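Local structure of integral membrane indolylacetylinositol arabinosyltransferase EmbC (Mycolicibacterium smegmatis, 7BVE) at residues Pro987-Leu992 and Leu1040-Pro1045; Leu737-Ala742 and Pro946-Leu951. The protein probably transfers arabinose units to build the arabinan of the mycobacterial cell wall, as an integral membrane glycosyltransferase of the emb family. All blocks are in the same frame, centred on the assembly; numbering follows the deposited sequence.

Contact 1: residues Pro987-Leu992 and Leu1040-Pro1045; sequences PKWRIL and LQRLTP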
# COMPACT_ATOMS: atom_id res chain seq x y z
N PRO A 987 23.51 29.97 -7.14
CA PRO A 987 22.35 30.72 -6.65
C PRO A 987 22.67 31.48 -5.37
O PRO A 987 23.70 31.29 -4.73
CB PRO A 987 21.32 29.62 -6.40
CG PRO A 987 22.10 28.44 -6.14
CD PRO A 987 23.32 28.53 -6.99
N LYS A 988 21.74 32.37 -5.01
CA LYS A 988 21.88 33.18 -3.81
C LYS A 988 20.78 32.96 -2.79
O LYS A 988 20.95 33.36 -1.64
CB LYS A 988 21.90 34.67 -4.18
CG LYS A 988 23.08 35.09 -5.00
CD LYS A 988 23.04 36.57 -5.28
CE LYS A 988 24.16 36.99 -6.23
NZ LYS A 988 25.51 36.84 -5.61
N TRP A 989 19.67 32.35 -3.18
CA TRP A 989 18.51 32.16 -2.32
C TRP A 989 17.98 30.76 -2.55
O TRP A 989 18.40 30.06 -3.46
CB TRP A 989 17.42 33.20 -2.63
CG TRP A 989 17.81 34.62 -2.37
CD1 TRP A 989 18.28 35.52 -3.27
CD2 TRP A 989 17.75 35.30 -1.12
NE1 TRP A 989 18.53 36.72 -2.66
CE2 TRP A 989 18.21 36.61 -1.34
CE3 TRP A 989 17.35 34.94 0.16
CZ2 TRP A 989 18.28 37.54 -0.32
CZ3 TRP A 989 17.42 35.86 1.16
CH2 TRP A 989 17.88 37.15 0.92
N ARG A 990 17.05 30.34 -1.71
CA ARG A 990 16.35 29.08 -1.92
C ARG A 990 14.96 29.19 -1.33
O ARG A 990 14.79 29.70 -0.22
CB ARG A 990 17.10 27.91 -1.27
CG ARG A 990 16.42 26.60 -1.52
CD ARG A 990 17.03 25.48 -0.76
NE ARG A 990 16.15 24.32 -0.83
CZ ARG A 990 16.33 23.20 -0.15
NH1 ARG A 990 17.36 23.07 0.66
NH2 ARG A 990 15.46 22.21 -0.26
N ILE A 991 13.95 28.71 -2.06
CA ILE A 991 12.57 28.73 -1.60
C ILE A 991 12.08 27.29 -1.49
O ILE A 991 12.21 26.51 -2.44
CB ILE A 991 11.68 29.55 -2.55
CG1 ILE A 991 12.14 31.00 -2.56
CG2 ILE A 991 10.25 29.51 -2.11
CD1 ILE A 991 11.56 31.82 -3.64
N LEU A 992 11.53 26.94 -0.34
CA LEU A 992 11.10 25.59 -0.02
C LEU A 992 9.59 25.54 0.13
O LEU A 992 8.93 26.57 0.29
CB LEU A 992 11.75 25.10 1.28
CG LEU A 992 13.25 24.83 1.39
CD1 LEU A 992 14.02 26.09 1.69
CD2 LEU A 992 13.49 23.80 2.43
N LEU A 1040 12.32 30.33 3.45
CA LEU A 1040 13.32 31.00 2.63
C LEU A 1040 14.69 30.85 3.28
O LEU A 1040 14.81 30.85 4.50
CB LEU A 1040 12.98 32.48 2.47
CG LEU A 1040 13.87 33.38 1.63
CD1 LEU A 1040 13.84 32.98 0.18
CD2 LEU A 1040 13.47 34.82 1.79
N GLN A 1041 15.74 30.71 2.46
CA GLN A 1041 17.10 30.57 2.95
C GLN A 1041 18.04 31.48 2.18
O GLN A 1041 17.80 31.81 1.02
CB GLN A 1041 17.59 29.13 2.84
CG GLN A 1041 16.88 28.16 3.72
CD GLN A 1041 17.42 26.77 3.57
OE1 GLN A 1041 18.29 26.52 2.76
NE2 GLN A 1041 16.89 25.85 4.37
N ARG A 1042 19.12 31.88 2.84
CA ARG A 1042 20.27 32.51 2.19
C ARG A 1042 21.29 31.43 1.89
O ARG A 1042 21.43 30.49 2.67
CB ARG A 1042 20.91 33.58 3.06
CG ARG A 1042 20.14 34.86 3.17
CD ARG A 1042 20.80 35.84 4.11
NE ARG A 1042 20.70 35.38 5.49
CZ ARG A 1042 21.29 35.98 6.52
NH1 ARG A 1042 22.02 37.06 6.33
NH2 ARG A 1042 21.15 35.48 7.74
N LEU A 1043 21.99 31.55 0.78
CA LEU A 1043 23.05 30.62 0.44
C LEU A 1043 24.37 31.39 0.39
O LEU A 1043 24.52 32.31 -0.42
CB LEU A 1043 22.76 29.92 -0.88
CG LEU A 1043 21.52 29.03 -0.89
CD1 LEU A 1043 21.31 28.44 -2.25
CD2 LEU A 1043 21.60 27.95 0.14
N THR A 1044 25.31 31.01 1.25
CA THR A 1044 26.56 31.72 1.43
C THR A 1044 27.72 30.82 1.02
O THR A 1044 27.74 29.65 1.42
CB THR A 1044 26.73 32.15 2.89
OG1 THR A 1044 25.58 32.89 3.31
CG2 THR A 1044 27.95 33.02 3.06
N PRO A 1045 28.67 31.30 0.23
CA PRO A 1045 29.80 30.45 -0.15
C PRO A 1045 30.75 30.23 1.02
O PRO A 1045 30.87 31.07 1.91
CB PRO A 1045 30.48 31.24 -1.26
CG PRO A 1045 29.46 32.19 -1.74
CD PRO A 1045 28.67 32.55 -0.54
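Strands 989-992 and 1040-1045 run antiparallel, with axes 4.8 Å apart at closest approach and N-to-C directions 153° apart. Arg-990 and Gln-1041 form the hydrogen-bonded pair. Gln-1041 N gives the shorter bond, 3.0 Å to Arg-990 O, and lies in the plane of that carbonyl. In the return bond, Arg-990 N approaches Gln-1041 O from above the carbonyl plane. Leu-1043 N adds a third bond, to Lys-988 O.

Trp-989 and Arg-1042 lie side by side on one face of the sheet and point the same way. Trp-989 CG is anti to the carbonyl carbon (chi1 -64°), and the six-membered part of the indole reaches over the partner strand. There CZ3 meets the aliphatic CG of Arg-1042 at 3.5 Å. Ring and guanidinium planes are only modestly tilted to each other, but the methylene makes the contact. Arg-1042 NH2 has a weak hydrogen bond to Ser-1023 OG. On the same face Leu-1040 puts CD1 between its neighbours, 4.0 Å from Trp-989 CE3 and 3.8 Å from Ile-991 CG1.

Arg-990 and Gln-1041 extend side by side on the other face. Their flat ends are turned 77° apart, and Arg-990 CD is 3.9 Å from Gln-1041 OE1. Arg-990 has CG anti to the backbone N and a straight chain to NE, which makes a long, weak ion pair with Asp-964. Leu-992 CG sits over one face of the guanidinium, displaced toward its rim, and Leu-992 CD1 packs against the Gln-1041 amide. Leu-1043 CD1 closes the other end of the pairing against Pro-987 CG, at 4.0 Å.

This is an antiparallel strand pair inside the mixed sheet of the EmbC C-terminal domain, with 1020-1029 beside 1039-1045 and 961-963 parallel to 989-992.

Contact 2: residues Leu737-Ala742 and Pro946-Leu951; sequences LVEQNA and PELRTL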
# COMPACT_ATOMS: atom_id res chain seq x y z
N LEU A 737 6.06 38.42 3.96
CA LEU A 737 6.83 39.47 4.60
C LEU A 737 8.14 38.91 5.11
O LEU A 737 8.18 37.81 5.67
CB LEU A 737 6.03 40.09 5.74
CG LEU A 737 4.73 40.74 5.31
CD1 LEU A 737 3.96 41.19 6.52
CD2 LEU A 737 5.00 41.90 4.40
N VAL A 738 9.22 39.66 4.92
CA VAL A 738 10.58 39.17 5.17
C VAL A 738 11.32 40.20 5.99
O VAL A 738 11.40 41.37 5.60
CB VAL A 738 11.33 38.91 3.84
CG1 VAL A 738 12.78 38.64 4.09
CG2 VAL A 738 10.73 37.73 3.11
N GLU A 739 11.88 39.79 7.13
CA GLU A 739 12.82 40.62 7.87
C GLU A 739 14.25 40.20 7.55
O GLU A 739 14.62 39.04 7.71
CB GLU A 739 12.56 40.60 9.37
CG GLU A 739 12.47 39.28 10.06
CD GLU A 739 12.47 39.46 11.56
OE1 GLU A 739 12.73 40.60 12.00
OE2 GLU A 739 12.17 38.49 12.28
N GLN A 740 15.03 41.15 7.06
CA GLN A 740 16.43 40.88 6.76
C GLN A 740 17.25 40.83 8.03
O GLN A 740 17.88 39.82 8.35
CB GLN A 740 16.96 41.95 5.81
CG GLN A 740 16.37 41.90 4.43
CD GLN A 740 16.87 43.02 3.57
OE1 GLN A 740 17.56 43.92 4.04
NE2 GLN A 740 16.54 42.98 2.29
N ASN A 741 17.26 41.93 8.79
CA ASN A 741 18.04 42.03 10.02
C ASN A 741 17.13 41.68 11.19
O ASN A 741 16.19 42.41 11.49
CB ASN A 741 18.61 43.44 10.16
CG ASN A 741 19.71 43.52 11.18
OD1 ASN A 741 20.12 42.51 11.75
ND2 ASN A 741 20.20 44.72 11.43
N ALA A 742 17.42 40.57 11.87
CA ALA A 742 16.63 40.13 13.01
C ALA A 742 17.04 40.79 14.31
O ALA A 742 16.56 40.37 15.37
CB ALA A 742 16.71 38.61 13.16
N PRO A 946 9.24 43.12 14.63
CA PRO A 946 10.05 43.09 13.42
C PRO A 946 9.65 44.14 12.41
O PRO A 946 8.49 44.55 12.33
CB PRO A 946 9.80 41.69 12.88
CG PRO A 946 8.53 41.28 13.45
CD PRO A 946 8.47 41.88 14.80
N GLU A 947 10.63 44.59 11.63
CA GLU A 947 10.43 45.53 10.54
C GLU A 947 10.47 44.75 9.23
O GLU A 947 11.53 44.26 8.83
CB GLU A 947 11.50 46.62 10.56
CG GLU A 947 11.42 47.50 11.77
CD GLU A 947 12.53 48.52 11.81
OE1 GLU A 947 13.42 48.45 10.95
OE2 GLU A 947 12.51 49.38 12.71
N LEU A 948 9.32 44.64 8.58
CA LEU A 948 9.11 43.66 7.52
C LEU A 948 9.06 44.32 6.15
O LEU A 948 8.54 45.43 5.99
CB LEU A 948 7.81 42.90 7.78
CG LEU A 948 7.79 42.14 9.10
CD1 LEU A 948 6.42 41.59 9.37
CD2 LEU A 948 8.79 41.03 9.09
N ARG A 949 9.61 43.63 5.16
CA ARG A 949 9.50 44.00 3.75
C ARG A 949 9.00 42.78 2.99
O ARG A 949 9.05 41.66 3.50
CB ARG A 949 10.85 44.44 3.17
CG ARG A 949 11.44 45.67 3.81
CD ARG A 949 12.78 46.00 3.19
NE ARG A 949 12.65 46.48 1.82
CZ ARG A 949 13.66 46.66 0.98
NH1 ARG A 949 14.90 46.39 1.37
NH2 ARG A 949 13.44 47.10 -0.25
N THR A 950 8.53 43.00 1.77
CA THR A 950 8.01 41.87 1.02
C THR A 950 9.15 41.08 0.39
O THR A 950 10.28 41.56 0.29
CB THR A 950 7.03 42.33 -0.06
OG1 THR A 950 7.69 43.20 -0.97
CG2 THR A 950 5.88 43.07 0.57
N LEU A 951 8.85 39.85 -0.01
CA LEU A 951 9.86 39.00 -0.62
C LEU A 951 10.25 39.46 -2.02
O LEU A 951 11.35 39.15 -2.47
CB LEU A 951 9.37 37.55 -0.63
CG LEU A 951 10.23 36.36 -1.06
CD1 LEU A 951 9.85 35.17 -0.23
CD2 LEU A 951 10.01 36.02 -2.51
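Val-738 and Arg-949 hold the two segments together as an antiparallel hydrogen-bonded pair. Arg-949 N donates to Val-738 O at 2.9 Å, and Val-738 N returns a bond to Arg-949 O nearly along the C=O axis. Leu-737 and Leu-948 cross at about a right angle, CD1 to CD1 at 3.8 Å. The other branch, Leu-948 CD2, lies against Glu-739 CB. Val-738 CG2, anti to the carbonyl carbon and beside the backbone N, meets Leu-951 CB at 4.0 Å.

The pairing is short. It is the edge of the mixed sheet in the C-terminal domain, with 949-950 outermost and 736-738 next to it. Thr-950 then takes the N-cap position of helix 951-954, so the edge strand turns straight into a helix.

Glu-739 has CG in the crowded position between N and the carbonyl carbon (chi1 53°). This takes its carboxylate across to Pro-946 CB. Glu-739 OE2 is hydrogen-bonded to Tyr-1028 OH and has a long, weak ion pair with Arg-944. Further out, strand 1020-1029 backs Val-738 through Val-1025 and Thr-1027. Val-954 of the helix touches Val-738, Gln-740 and Arg-949.

Contact 1 and contact 2 belong to one mixed sheet of the C-terminal domain, with centres about 16 Å apart. Strand 1020-1029 lies between them, flanked by 736-738 from contact 2 and 1039-1045 from contact 1. Along the chain they come in series, since contact 2 closes at 946-951 before 987-992 opens contact 1. They also touch directly: Leu-1040 CD2 of contact 1 is 4.2 Å from Leu-951 CD1 and from Val-738 CG2, both of contact 2. The side chain of Leu-1040 thus reaches across to the helix and strand residues of contact 2. The sheet gathers strands from distant parts of the domain into one unit.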